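Local coordinates for protein isomaltodextranase (Arthrobacter globiformis, PDB 5AWO) that hydrolyses (1->6)-alpha-D-glucosidic linkages in polysaccharides, removing successive isomaltose units from the non-reducing ends of the chains, at residues Val61-Leu66 and Asn112-Arg117; Asn42-Ser47 and Gly315-Ala320; Ala568-Trp573 and Ala600-Trp605; Leu430-Asn435 and Thr466-His471. All blocks are in the same frame, centred on the assembly; numbering follows the deposited sequence. Where two conformers were deposited one is given.

From the N terminus, contact 2 opens first, where strand 39-42 of the TIM barrel runs into helix 44-50. Contact 1 begins soon after on helix 56-68 and closes at 112-117, pairing two helices on the outside of the barrel. Its span therefore lies wholly within that of contact 2, which closes only at 315-320, behind strand 312-314, and so brings early and late parts of the barrel together. Contacts 4 and 3 follow in series: 430-435 with 466-471 within a beta-sheet domain, then 568-573 with 600-605 in the carbohydrate-binding module. Contacts 3 and 4 have centres about 24 Å apart; contacts 1 and 3 lie on opposite sides of the chain's centre.

Contact 1 of 4, residues Val61-Leu66 and Asn112-Arg117; sequences VNIDWL and NYLAAR
I63 is the first residue of 61-66 to meet the other helix, and its CG2 methyl carries most of the packing. Anti to the backbone N (CG1 at chi1 -71°), this methyl lies 3.7 Å from L114 CD2. It also comes up to the edge of the Y113 ring, near the ring plane, at 3.8 Å from CE1, while I63 CD1 adds a second approach to L114 CD2. One residue on, D64 supplies the polar half. Y113 OH donates to the syn lone pair of D64 OD1 over only 2.5 Å, and ring and carboxylate planes are 29° apart, close to coplanar. The same OD1 takes a weak bond from R117 NE at 3.3 Å within a salt bridge, reinforced by a water that accepts from NE and donates weakly to OD1. R117 folds back over its own helix end: NH1 lies above the centre of the Y113 ring and donates to Y113 O at 3.0 Å. A phenylalanine in place of Y113 would remove the hydroxyl and would probably leave OD1 less firmly held. K60 contacts both D64 OD2 and Y113 OH, closing a charged cluster. The segments 61-66 and 112-116 run nearly parallel, crossing at -21°, and belong to helices 56-68 and 107-116, successive outer helices of the TIM barrel, and I63 and L114 both rest on A78 of strand 77-79 beneath them.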
loop_
_atom_site.group_PDB
_atom_site.type_symbol
_atom_site.label_atom_id
_atom_site.label_comp_id
_atom_site.label_asym_id
_atom_site.label_seq_id
_atom_site.Cartn_x
_atom_site.Cartn_y
_atom_site.Cartn_z
ATOM N N VAL A 61 -27.086 4.538 10.415
ATOM C CA VAL A 61 -27.602 3.172 10.330
ATOM C C VAL A 61 -26.497 2.230 9.824
ATOM O O VAL A 61 -26.322 1.129 10.339
ATOM C CB VAL A 61 -28.905 3.099 9.514
ATOM C CG1 VAL A 61 -29.391 1.670 9.374
ATOM C CG2 VAL A 61 -30.010 3.898 10.218
ATOM N N ASN A 62 -25.705 2.687 8.862
ATOM C CA ASN A 62 -24.544 1.879 8.456
ATOM C C ASN A 62 -23.548 1.649 9.574
ATOM O O ASN A 62 -23.067 0.527 9.769
ATOM C CB ASN A 62 -23.830 2.498 7.250
ATOM C CG ASN A 62 -24.559 2.239 5.945
ATOM O OD1 ASN A 62 -25.194 3.122 5.347
ATOM N ND2 ASN A 62 -24.517 1.000 5.520
ATOM N N ILE A 63 -23.240 2.698 10.349
ATOM C CA ILE A 63 -22.337 2.543 11.469
ATOM C C ILE A 63 -22.877 1.504 12.481
ATOM O O ILE A 63 -22.125 0.668 12.980
ATOM C CB ILE A 63 -22.061 3.873 12.203
ATOM C CG1 ILE A 63 -21.196 4.778 11.311
ATOM C CG2 ILE A 63 -21.413 3.639 13.562
ATOM C CD1 ILE A 63 -21.073 6.190 11.829
ATOM N N ASP A 64 -24.165 1.609 12.794
ATOM C CA ASP A 64 -24.766 0.688 13.772
ATOM C C ASP A 64 -24.712 -0.757 13.260
ATOM O O ASP A 64 -24.425 -1.679 14.018
ATOM C CB ASP A 64 -26.199 1.110 14.102
ATOM C CG ASP A 64 -26.267 2.423 14.881
ATOM O OD1 ASP A 64 -25.249 2.821 15.458
ATOM O OD2 ASP A 64 -27.372 3.026 14.902
ATOM N N TRP A 65 -24.925 -0.923 11.961
ATOM C CA TRP A 65 -24.802 -2.227 11.310
ATOM C C TRP A 65 -23.360 -2.726 11.376
ATOM O O TRP A 65 -23.119 -3.863 11.737
ATOM C CB TRP A 65 -25.311 -2.142 9.872
ATOM C CG TRP A 65 -24.879 -3.239 8.939
ATOM C CD1 TRP A 65 -25.224 -4.564 8.981
ATOM C CD2 TRP A 65 -24.020 -3.088 7.813
ATOM N NE1 TRP A 65 -24.648 -5.232 7.938
ATOM C CE2 TRP A 65 -23.919 -4.343 7.190
ATOM C CE3 TRP A 65 -23.364 -1.992 7.236
ATOM C CZ2 TRP A 65 -23.152 -4.545 6.053
ATOM C CZ3 TRP A 65 -22.608 -2.196 6.095
ATOM C CH2 TRP A 65 -22.506 -3.462 5.519
ATOM N N LEU A 66 -22.384 -1.861 11.088
ATOM C CA LEU A 66 -20.999 -2.261 11.183
ATOM C C LEU A 66 -20.644 -2.650 12.603
ATOM O O LEU A 66 -19.949 -3.627 12.843
ATOM C CB LEU A 66 -20.047 -1.144 10.737
ATOM C CG LEU A 66 -20.143 -0.796 9.253
ATOM C CD1 LEU A 66 -19.463 0.539 9.045
ATOM C CD2 LEU A 66 -19.534 -1.881 8.386
ATOM N N ASN A 112 -16.783 10.396 18.459
ATOM C CA ASN A 112 -17.162 9.835 19.754
ATOM C C ASN A 112 -18.218 8.727 19.665
ATOM O O ASN A 112 -18.139 7.730 20.408
ATOM C CB ASN A 112 -17.643 10.932 20.699
ATOM C CG ASN A 112 -17.915 10.399 22.087
ATOM O OD1 ASN A 112 -16.990 10.018 22.797
ATOM N ND2 ASN A 112 -19.188 10.317 22.458
ATOM N N TYR A 113 -19.206 8.889 18.782
ATOM C CA TYR A 113 -20.248 7.890 18.556
ATOM C C TYR A 113 -19.562 6.593 18.103
ATOM O O TYR A 113 -19.866 5.504 18.598
ATOM C CB TYR A 113 -21.243 8.403 17.498
ATOM C CG TYR A 113 -22.443 7.521 17.217
ATOM C CD1 TYR A 113 -22.340 6.411 16.374
ATOM C CD2 TYR A 113 -23.699 7.794 17.782
ATOM C CE1 TYR A 113 -23.440 5.611 16.108
ATOM C CE2 TYR A 113 -24.794 6.994 17.533
ATOM C CZ TYR A 113 -24.661 5.891 16.706
ATOM O OH TYR A 113 -25.764 5.100 16.455
ATOM N N LEU A 114 -18.621 6.721 17.167
ATOM C CA LEU A 114 -17.816 5.568 16.726
ATOM C C LEU A 114 -16.999 4.960 17.878
ATOM O O LEU A 114 -16.978 3.740 18.073
ATOM C CB LEU A 114 -16.922 5.971 15.531
ATOM C CG LEU A 114 -17.659 6.111 14.192
ATOM C CD1 LEU A 114 -16.974 7.068 13.222
ATOM C CD2 LEU A 114 -17.855 4.755 13.532
ATOM N N ALA A 115 -16.350 5.797 18.675
ATOM C CA ALA A 115 -15.575 5.328 19.830
ATOM C C ALA A 115 -16.422 4.489 20.792
ATOM O O ALA A 115 -15.963 3.443 21.277
ATOM C CB ALA A 115 -14.970 6.508 20.563
ATOM N N ALA A 116 -17.672 4.893 20.999
ATOM C CA ALA A 116 -18.561 4.139 21.920
ATOM C C ALA A 116 -18.850 2.742 21.384
ATOM O O ALA A 116 -19.237 1.823 22.134
ATOM C CB ALA A 116 -19.867 4.894 22.162
ATOM N N ARG A 117 -18.658 2.583 20.072
ATOM C CA ARG A 117 -18.885 1.315 19.391
ATOM C C ARG A 117 -17.572 0.613 18.992
ATOM O O ARG A 117 -17.590 -0.267 18.133
ATOM C CB ARG A 117 -19.801 1.556 18.193
ATOM C CG ARG A 117 -21.203 1.941 18.636
ATOM C CD ARG A 117 -22.051 2.673 17.613
ATOM N NE ARG A 117 -23.364 3.006 18.174
ATOM C CZ ARG A 117 -23.592 3.967 19.077
ATOM N NH1 ARG A 117 -22.612 4.727 19.535
ATOM N NH2 ARG A 117 -24.832 4.181 19.518
HETATM O O HOH W 1 -24.954 0.755 17.783
#

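Contact 2 of 4, residues Asn42-Ser47 and Gly315-Ala320; sequences NIYGYS and GDFMRA
Two beta-alpha connections of the TIM barrel meet here: residues 42-47, where strand 39-42 passes into helix 44-50, and the loop 315-320 that follows strand 312-314. The tight part is centred on F317, whose ring is met from the same side by N42 and Y44. The N42 amide stacks on it with planes 28° apart, N42 CG being 3.5 Å from F317 CZ. At Y44, F317 CD2 sits over one ring face, 3.5 Å from Y44 CG; the two rings are oblique, at 42°. Both N42 and Y44 place CG anti to the backbone N, which sends their flat groups to F317. D316 OD1, held in salt bridges to R265 and R199, lies over the opposite face of the F317 ring, offset toward the rim. An alanine in place of N42 would take away the stacked amide and the cap on Y44 N and would probably loosen the helix start. Around R319 the fit is looser, though still buried: its CD lies at the Y44 ring edge, 4.3 Å from CD2, and NH2 stays 4.0 Å from G45 O. The backbone of D271 serves both polar ends: its O accepts from R319 NH1 and its N donates to Y44 OH. The Y44 side chain lies about 8 Å from that of D201, the probable nucleophile. The cap itself is in plane: Y44 N donates to a lone pair of N42 OD1 at 2.8 Å.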
loop_
_atom_site.group_PDB
_atom_site.type_symbol
_atom_site.label_atom_id
_atom_site.label_comp_id
_atom_site.label_asym_id
_atom_site.label_seq_id
_atom_site.Cartn_x
_atom_site.Cartn_y
_atom_site.Cartn_z
ATOM N N ASN A 42 -16.557 2.190 3.695
ATOM C CA ASN A 42 -16.670 3.493 3.051
ATOM C C ASN A 42 -18.062 3.716 2.488
ATOM O O ASN A 42 -18.697 2.777 2.034
ATOM C CB ASN A 42 -15.597 3.604 1.952
ATOM C CG ASN A 42 -15.531 4.990 1.310
ATOM O OD1 ASN A 42 -16.357 5.359 0.503
ATOM N ND2 ASN A 42 -14.470 5.762 1.647
ATOM N N ILE A 43 -18.517 4.966 2.512
ATOM C CA ILE A 43 -19.848 5.357 2.077
ATOM C C ILE A 43 -20.076 5.264 0.562
ATOM O O ILE A 43 -21.156 5.553 0.100
ATOM C CB ILE A 43 -20.190 6.822 2.510
ATOM C CG1 ILE A 43 -19.343 7.853 1.743
ATOM C CG2 ILE A 43 -20.060 6.990 4.016
ATOM C CD1 ILE A 43 -19.837 9.278 1.829
ATOM N N TYR A 44 -19.069 4.856 -0.213
ATOM C CA TYR A 44 -19.179 4.881 -1.681
ATOM C C TYR A 44 -20.336 4.031 -2.212
ATOM O O TYR A 44 -20.920 4.389 -3.217
ATOM C CB TYR A 44 -17.873 4.379 -2.263
ATOM C CG TYR A 44 -17.690 4.475 -3.754
ATOM C CD1 TYR A 44 -17.168 5.630 -4.337
ATOM C CD2 TYR A 44 -17.983 3.377 -4.609
ATOM C CE1 TYR A 44 -16.956 5.714 -5.701
ATOM C CE2 TYR A 44 -17.747 3.453 -5.960
ATOM C CZ TYR A 44 -17.227 4.599 -6.503
ATOM O OH TYR A 44 -16.988 4.651 -7.853
ATOM N N GLY A 45 -20.689 2.933 -1.535
ATOM C CA GLY A 45 -21.798 2.100 -1.975
ATOM C C GLY A 45 -23.122 2.811 -1.913
ATOM O O GLY A 45 -24.046 2.462 -2.648
ATOM N N TYR A 46 -23.231 3.801 -1.031
ATOM C CA TYR A 46 -24.371 4.697 -1.034
ATOM C C TYR A 46 -24.182 5.803 -2.065
ATOM O O TYR A 46 -25.017 6.019 -2.946
ATOM C CB TYR A 46 -24.617 5.342 0.358
ATOM C CG TYR A 46 -25.840 6.249 0.301
ATOM C CD1 TYR A 46 -25.768 7.546 -0.202
ATOM C CD2 TYR A 46 -27.099 5.760 0.653
ATOM C CE1 TYR A 46 -26.899 8.339 -0.317
ATOM C CE2 TYR A 46 -28.215 6.562 0.577
ATOM C CZ TYR A 46 -28.126 7.832 0.059
ATOM O OH TYR A 46 -29.254 8.640 -0.045
ATOM N N SER A 47 -23.083 6.547 -1.965
ATOM C CA SER A 47 -23.010 7.808 -2.656
ATOM C C SER A 47 -22.802 7.673 -4.150
ATOM O O SER A 47 -23.262 8.516 -4.921
ATOM C CB SER A 47 -21.914 8.714 -2.037
ATOM O OG SER A 47 -22.342 9.188 -0.767
ATOM N N GLY A 315 -6.445 -1.195 -3.894
ATOM C CA GLY A 315 -7.360 -1.639 -4.936
ATOM C C GLY A 315 -8.764 -1.102 -4.836
ATOM O O GLY A 315 -9.661 -1.607 -5.499
ATOM N N ASP A 316 -8.963 -0.067 -4.023
ATOM C CA ASP A 316 -10.224 0.668 -3.918
ATOM C C ASP A 316 -11.261 -0.094 -3.115
ATOM O O ASP A 316 -10.904 -0.664 -2.068
ATOM C CB ASP A 316 -10.731 1.196 -5.273
ATOM C CG ASP A 316 -11.563 2.455 -5.123
ATOM O OD1 ASP A 316 -11.155 3.342 -4.342
ATOM O OD2 ASP A 316 -12.590 2.582 -5.856
ATOM N N PHE A 317 -12.518 -0.123 -3.556
ATOM C CA PHE A 317 -13.613 -0.587 -2.728
ATOM C C PHE A 317 -14.174 -1.895 -3.218
ATOM O O PHE A 317 -14.256 -2.116 -4.434
ATOM C CB PHE A 317 -14.754 0.435 -2.729
ATOM C CG PHE A 317 -14.325 1.795 -2.281
ATOM C CD1 PHE A 317 -13.601 1.961 -1.107
ATOM C CD2 PHE A 317 -14.650 2.910 -3.014
ATOM C CE1 PHE A 317 -13.182 3.234 -0.699
ATOM C CE2 PHE A 317 -14.255 4.185 -2.593
ATOM C CZ PHE A 317 -13.501 4.343 -1.451
ATOM N N MET A 318 -14.467 -2.769 -2.261
ATOM C CA MET A 318 -15.141 -4.040 -2.532
ATOM C C MET A 318 -16.657 -3.832 -2.479
ATOM O O MET A 318 -17.199 -3.385 -1.468
ATOM C CB MET A 318 -14.700 -5.116 -1.539
ATOM C CG MET A 318 -13.249 -5.476 -1.715
ATOM S SD MET A 318 -12.709 -6.829 -0.673
ATOM C CE MET A 318 -12.583 -5.987 0.896
ATOM N N ARG A 319 -17.312 -4.183 -3.585
ATOM C CA ARG A 319 -18.761 -4.027 -3.726
ATOM C C ARG A 319 -19.328 -5.452 -3.987
ATOM O O ARG A 319 -19.526 -5.894 -5.130
ATOM C CB ARG A 319 -19.106 -3.046 -4.829
ATOM C CG ARG A 319 -18.513 -1.642 -4.645
ATOM C CD ARG A 319 -19.163 -0.609 -5.576
ATOM N NE ARG A 319 -20.541 -0.452 -5.172
ATOM C CZ ARG A 319 -21.550 -0.062 -5.941
ATOM N NH1 ARG A 319 -21.373 0.399 -7.175
ATOM N NH2 ARG A 319 -22.765 -0.100 -5.424
ATOM N N ALA A 320 -19.445 -6.216 -2.917
ATOM C CA ALA A 320 -19.690 -7.674 -3.078
ATOM C C ALA A 320 -20.940 -7.974 -3.882
ATOM O O ALA A 320 -20.959 -8.890 -4.721
ATOM C CB ALA A 320 -19.772 -8.360 -1.730
#

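Contact 3 of 4, residues Ala568-Trp573 and Ala600-Trp605; sequences ATWDTW and AINLNW
W573 lays the six-membered end of its indole against strand 601-609, with CZ3 3.9 Å from N604 CB and 4.0 Å from N602 O. The strand belongs to the beta-sandwich of the carbohydrate-binding module, and the loop 568-573 links strand 555-564 of one sheet to strand 574-582 of the other. N604 and W605 both face R533 on the adjoining strand, a classic beta bulge, so the strand is irregular just where W573 packs. F501 meets the W573 indole edge-to-face, and P494 O binds its NE1. The second indole, W570, crosses N602 at about a right angle, ring and amide planes 39° apart, and brings CE3 to 3.6 Å from N602 ND2. A600 O lies near the plane of the W570 ring, at its edge. W570 is the second residue of a type I turn from T569 to T572, and W573 follows directly after it; the turn is closed by T572 N donating to T569 O at 3.1 Å. The threonine hydroxyls, T569 OG1 and T572 OG1, are hydrogen-bonded at 2.9 Å. One water spans the contact: it accepts from N602 ND2 at 2.9 Å and donates to W570 O at 2.8 Å.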
loop_
_atom_site.group_PDB
_atom_site.type_symbol
_atom_site.label_atom_id
_atom_site.label_comp_id
_atom_site.label_asym_id
_atom_site.label_seq_id
_atom_site.Cartn_x
_atom_site.Cartn_y
_atom_site.Cartn_z
ATOM N N ALA A 568 34.210 -15.869 -8.822
ATOM C CA ALA A 568 34.771 -15.896 -10.168
ATOM C C ALA A 568 33.877 -15.289 -11.229
ATOM O O ALA A 568 34.346 -14.580 -12.118
ATOM C CB ALA A 568 35.130 -17.326 -10.556
ATOM N N THR A 569 32.585 -15.594 -11.160
ATOM C CA THR A 569 31.671 -15.142 -12.191
ATOM C C THR A 569 30.374 -14.728 -11.512
ATOM O O THR A 569 30.141 -15.069 -10.368
ATOM C CB THR A 569 31.355 -16.257 -13.196
ATOM O OG1 THR A 569 30.576 -17.264 -12.550
ATOM C CG2 THR A 569 32.650 -16.905 -13.768
ATOM N N TRP A 570 29.566 -13.978 -12.237
ATOM C CA TRP A 570 28.242 -13.584 -11.755
ATOM C C TRP A 570 27.285 -14.777 -11.609
ATOM O O TRP A 570 26.284 -14.645 -10.908
ATOM C CB TRP A 570 27.645 -12.498 -12.657
ATOM C CG TRP A 570 28.239 -11.129 -12.381
ATOM C CD1 TRP A 570 29.046 -10.404 -13.216
ATOM C CD2 TRP A 570 28.088 -10.345 -11.189
ATOM N NE1 TRP A 570 29.403 -9.221 -12.613
ATOM C CE2 TRP A 570 28.837 -9.157 -11.370
ATOM C CE3 TRP A 570 27.400 -10.530 -9.979
ATOM C CZ2 TRP A 570 28.902 -8.159 -10.395
ATOM C CZ3 TRP A 570 27.460 -9.546 -9.023
ATOM C CH2 TRP A 570 28.207 -8.372 -9.229
ATOM N N ASP A 571 27.607 -15.919 -12.238
ATOM C CA ASP A 571 26.878 -17.205 -12.061
ATOM C C ASP A 571 27.288 -18.009 -10.820
ATOM O O ASP A 571 26.742 -19.085 -10.575
ATOM C CB ASP A 571 27.130 -18.147 -13.249
ATOM C CG ASP A 571 26.586 -17.633 -14.545
ATOM O OD1 ASP A 571 26.025 -16.516 -14.563
ATOM O OD2 ASP A 571 26.739 -18.352 -15.560
ATOM N N THR A 572 28.274 -17.527 -10.074
ATOM C CA THR A 572 28.703 -18.168 -8.850
ATOM C C THR A 572 28.002 -17.539 -7.651
ATOM O O THR A 572 27.971 -16.318 -7.533
ATOM C CB THR A 572 30.239 -18.023 -8.668
ATOM O OG1 THR A 572 30.888 -18.347 -9.900
ATOM C CG2 THR A 572 30.752 -18.930 -7.588
ATOM N N TRP A 573 27.498 -18.377 -6.747
ATOM C CA TRP A 573 26.793 -17.929 -5.555
ATOM C C TRP A 573 27.514 -18.395 -4.297
ATOM O O TRP A 573 27.993 -19.544 -4.219
ATOM C CB TRP A 573 25.327 -18.443 -5.578
ATOM C CG TRP A 573 24.586 -17.951 -6.800
ATOM C CD1 TRP A 573 24.578 -18.508 -8.027
ATOM C CD2 TRP A 573 23.764 -16.770 -6.894
ATOM N NE1 TRP A 573 23.819 -17.753 -8.901
ATOM C CE2 TRP A 573 23.307 -16.683 -8.221
ATOM C CE3 TRP A 573 23.386 -15.783 -5.988
ATOM C CZ2 TRP A 573 22.485 -15.639 -8.667
ATOM C CZ3 TRP A 573 22.584 -14.750 -6.430
ATOM C CH2 TRP A 573 22.145 -14.685 -7.749
ATOM N N ALA A 600 29.365 -4.166 -5.356
ATOM C CA ALA A 600 27.976 -4.535 -5.627
ATOM C C ALA A 600 27.760 -6.016 -5.306
ATOM O O ALA A 600 28.706 -6.808 -5.321
ATOM C CB ALA A 600 27.649 -4.264 -7.078
ATOM N N ILE A 601 26.514 -6.397 -5.012
ATOM C CA ILE A 601 26.140 -7.805 -4.946
ATOM C C ILE A 601 24.795 -7.988 -5.597
ATOM O O ILE A 601 24.043 -7.029 -5.766
ATOM C CB ILE A 601 26.024 -8.386 -3.517
ATOM C CG1 ILE A 601 24.747 -7.905 -2.791
ATOM C CG2 ILE A 601 27.292 -8.118 -2.712
ATOM C CD1 ILE A 601 24.513 -8.580 -1.449
ATOM N N ASN A 602 24.506 -9.233 -5.940
ATOM C CA ASN A 602 23.124 -9.665 -6.215
ATOM C C ASN A 602 22.705 -10.511 -5.030
ATOM O O ASN A 602 23.500 -11.300 -4.520
ATOM C CB ASN A 602 23.043 -10.446 -7.502
ATOM C CG ASN A 602 23.275 -9.579 -8.726
ATOM O OD1 ASN A 602 22.984 -8.387 -8.713
ATOM N ND2 ASN A 602 23.790 -10.175 -9.798
ATOM N N LEU A 603 21.468 -10.358 -4.561
ATOM C CA LEU A 603 21.032 -11.031 -3.359
ATOM C C LEU A 603 19.924 -12.024 -3.676
ATOM O O LEU A 603 18.902 -11.643 -4.250
ATOM C CB LEU A 603 20.546 -10.027 -2.311
ATOM C CG LEU A 603 20.161 -10.611 -0.961
ATOM C CD1 LEU A 603 21.387 -11.114 -0.189
ATOM C CD2 LEU A 603 19.402 -9.596 -0.135
ATOM N N ASN A 604 20.125 -13.282 -3.283
ATOM C CA ASN A 604 19.128 -14.340 -3.482
ATOM C C ASN A 604 18.206 -14.504 -2.291
ATOM O O ASN A 604 16.981 -14.534 -2.453
ATOM C CB ASN A 604 19.846 -15.654 -3.763
ATOM C CG ASN A 604 18.943 -16.711 -4.368
ATOM O OD1 ASN A 604 17.793 -16.461 -4.799
ATOM N ND2 ASN A 604 19.462 -17.890 -4.435
ATOM N N TRP A 605 18.754 -14.612 -1.088
ATOM C CA TRP A 605 17.962 -14.784 0.102
ATOM C C TRP A 605 18.731 -14.474 1.357
ATOM O O TRP A 605 19.970 -14.353 1.308
ATOM C CB TRP A 605 17.340 -16.188 0.177
ATOM C CG TRP A 605 18.230 -17.437 -0.012
ATOM C CD1 TRP A 605 18.174 -18.297 -1.043
ATOM C CD2 TRP A 605 19.209 -17.981 0.907
ATOM N NE1 TRP A 605 19.059 -19.354 -0.860
ATOM C CE2 TRP A 605 19.701 -19.172 0.333
ATOM C CE3 TRP A 605 19.707 -17.580 2.148
ATOM C CZ2 TRP A 605 20.691 -19.955 0.957
ATOM C CZ3 TRP A 605 20.695 -18.365 2.764
ATOM C CH2 TRP A 605 21.162 -19.531 2.162
HETATM O O HOH W 2 24.083 -13.093 -10.026
#

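Contact 4 of 4, residues Leu430-Asn435 and Thr466-His471; sequences LATGGN and TPPKMH
A pair of backbone hydrogen bonds joins N435 to T466, making them an antiparallel hydrogen-bonded pair. T466 N reaches N435 O at 2.8 Å in the carbonyl plane, along a fairly straight path of 162°. In return N435 N donates to T466 O, also at 2.8 Å, but from well above the carbonyl plane, 53° out of it. Both side chains stand on the same face of the sheet, where a water bridges them, donating to N435 OD1 at 2.7 Å and hydrogen-bonded to T466 OG1. The other end of the N435 amide is turned to N444 OD1.

Beyond this pair the ladder stops: the next hydrogen-bonded position would fall to P468, which has no N-H to give, and packing takes over. G434 CA approaches P467 CA to 3.8 Å, and a side chain at G434 would crowd the T466-P467 peptide. G433 O makes a CA-H...O contact with P467 CA at 3.4 Å and also lies against P468 CD. T432 also grips that carbonyl, roughly at right angles to the proline contacts: OG1 stands between the backbone N and the carbonyl carbon (chi1 56°), donates to a lone pair of G433 O at 2.8 Å and touches P467 CB at 3.5 Å. Outermost, L430 CD1 meets P467 CG at 4.1 Å, and both residues also rest on W405 of strand 405-410.

The proline pair starts the loop toward strand 473-477, while strands 434-438 and 460-466 are neighbours in an antiparallel sheet, as expected for the C-terminal beta-sandwich domain of the alpha-galactosidase family.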
loop_
_atom_site.group_PDB
_atom_site.type_symbol
_atom_site.label_atom_id
_atom_site.label_comp_id
_atom_site.label_asym_id
_atom_site.label_seq_id
_atom_site.Cartn_x
_atom_site.Cartn_y
_atom_site.Cartn_z
ATOM N N LEU A 430 12.416 -22.038 -2.125
ATOM C CA LEU A 430 12.574 -22.722 -0.838
ATOM C C LEU A 430 13.151 -24.115 -1.047
ATOM O O LEU A 430 12.998 -24.706 -2.107
ATOM C CB LEU A 430 11.232 -22.850 -0.133
ATOM C CG LEU A 430 10.413 -21.574 -0.026
ATOM C CD1 LEU A 430 9.117 -21.917 0.680
ATOM C CD2 LEU A 430 11.188 -20.484 0.690
ATOM N N ALA A 431 13.808 -24.630 -0.008
ATOM C CA ALA A 431 14.424 -25.954 -0.049
ATOM C C ALA A 431 13.600 -26.993 0.739
ATOM O O ALA A 431 13.942 -28.181 0.737
ATOM C CB ALA A 431 15.835 -25.873 0.523
ATOM N N THR A 432 12.530 -26.535 1.398
ATOM C CA THR A 432 11.831 -27.263 2.471
ATOM C C THR A 432 10.445 -27.828 2.163
ATOM O O THR A 432 9.916 -28.605 2.949
ATOM C CB THR A 432 11.544 -26.320 3.655
ATOM O OG1 THR A 432 10.803 -25.171 3.195
ATOM C CG2 THR A 432 12.833 -25.856 4.306
ATOM N N GLY A 433 9.819 -27.378 1.084
ATOM C CA GLY A 433 8.357 -27.606 0.944
ATOM C C GLY A 433 7.616 -26.924 2.077
ATOM O O GLY A 433 8.150 -26.029 2.743
ATOM N N GLY A 434 6.347 -27.287 2.276
ATOM C CA GLY A 434 5.589 -26.729 3.366
ATOM C C GLY A 434 4.228 -27.363 3.525
ATOM O O GLY A 434 3.724 -27.979 2.585
ATOM N N ASN A 435 3.680 -27.242 4.728
ATOM C CA ASN A 435 2.304 -27.638 4.988
ATOM C C ASN A 435 1.397 -26.655 4.233
ATOM O O ASN A 435 1.642 -25.437 4.273
ATOM C CB ASN A 435 1.988 -27.576 6.474
ATOM C CG ASN A 435 0.516 -27.789 6.760
ATOM O OD1 ASN A 435 -0.284 -26.831 6.778
ATOM N ND2 ASN A 435 0.129 -29.047 6.943
ATOM N N THR A 466 3.170 -23.317 5.160
ATOM C CA THR A 466 4.005 -23.252 6.352
ATOM C C THR A 466 5.183 -24.231 6.219
ATOM O O THR A 466 5.030 -25.442 6.452
ATOM C CB THR A 466 3.187 -23.575 7.618
ATOM O OG1 THR A 466 1.990 -22.772 7.666
ATOM C CG2 THR A 466 3.987 -23.299 8.889
ATOM N N PRO A 467 6.355 -23.718 5.814
ATOM C CA PRO A 467 7.572 -24.529 5.773
ATOM C C PRO A 467 7.894 -25.093 7.154
ATOM O O PRO A 467 7.741 -24.388 8.144
ATOM C CB PRO A 467 8.646 -23.512 5.365
ATOM C CG PRO A 467 7.891 -22.521 4.532
ATOM C CD PRO A 467 6.584 -22.382 5.238
ATOM N N PRO A 468 8.322 -26.363 7.201
ATOM C CA PRO A 468 8.933 -26.855 8.442
ATOM C C PRO A 468 10.288 -26.181 8.644
ATOM O O PRO A 468 10.928 -25.781 7.667
ATOM C CB PRO A 468 9.084 -28.359 8.188
ATOM C CG PRO A 468 9.186 -28.500 6.728
ATOM C CD PRO A 468 8.442 -27.329 6.103
ATOM N N LYS A 469 10.707 -26.029 9.894
ATOM C CA LYS A 469 11.998 -25.409 10.207
ATOM C C LYS A 469 12.918 -26.395 10.922
ATOM O O LYS A 469 12.618 -26.823 12.030
ATOM C CB LYS A 469 11.784 -24.181 11.087
ATOM C CG LYS A 469 10.990 -23.078 10.402
ATOM C CD LYS A 469 10.744 -21.924 11.334
ATOM C CE LYS A 469 9.976 -20.810 10.643
ATOM N NZ LYS A 469 9.975 -19.574 11.467
ATOM N N MET A 470 14.013 -26.771 10.269
ATOM C CA MET A 470 15.097 -27.497 10.935
ATOM C C MET A 470 15.861 -26.498 11.796
ATOM O O MET A 470 16.272 -25.444 11.306
ATOM C CB MET A 470 16.054 -28.116 9.916
ATOM C CG MET A 470 15.543 -29.361 9.212
ATOM S SD MET A 470 16.746 -29.969 8.007
ATOM C CE MET A 470 15.781 -31.229 7.173
ATOM N N HIS A 471 16.042 -26.825 13.075
ATOM C CA HIS A 471 16.749 -25.956 14.039
ATOM C C HIS A 471 16.433 -24.453 13.913
ATOM O O HIS A 471 17.306 -23.595 14.093
ATOM C CB HIS A 471 18.271 -26.221 14.009
ATOM C CG HIS A 471 18.783 -26.752 12.702
ATOM N ND1 HIS A 471 18.825 -28.098 12.412
ATOM C CD2 HIS A 471 19.287 -26.117 11.617
ATOM C CE1 HIS A 471 19.326 -28.270 11.201
ATOM N NE2 HIS A 471 19.613 -27.083 10.696
HETATM O O HOH W 3 -0.126 -24.107 6.470
#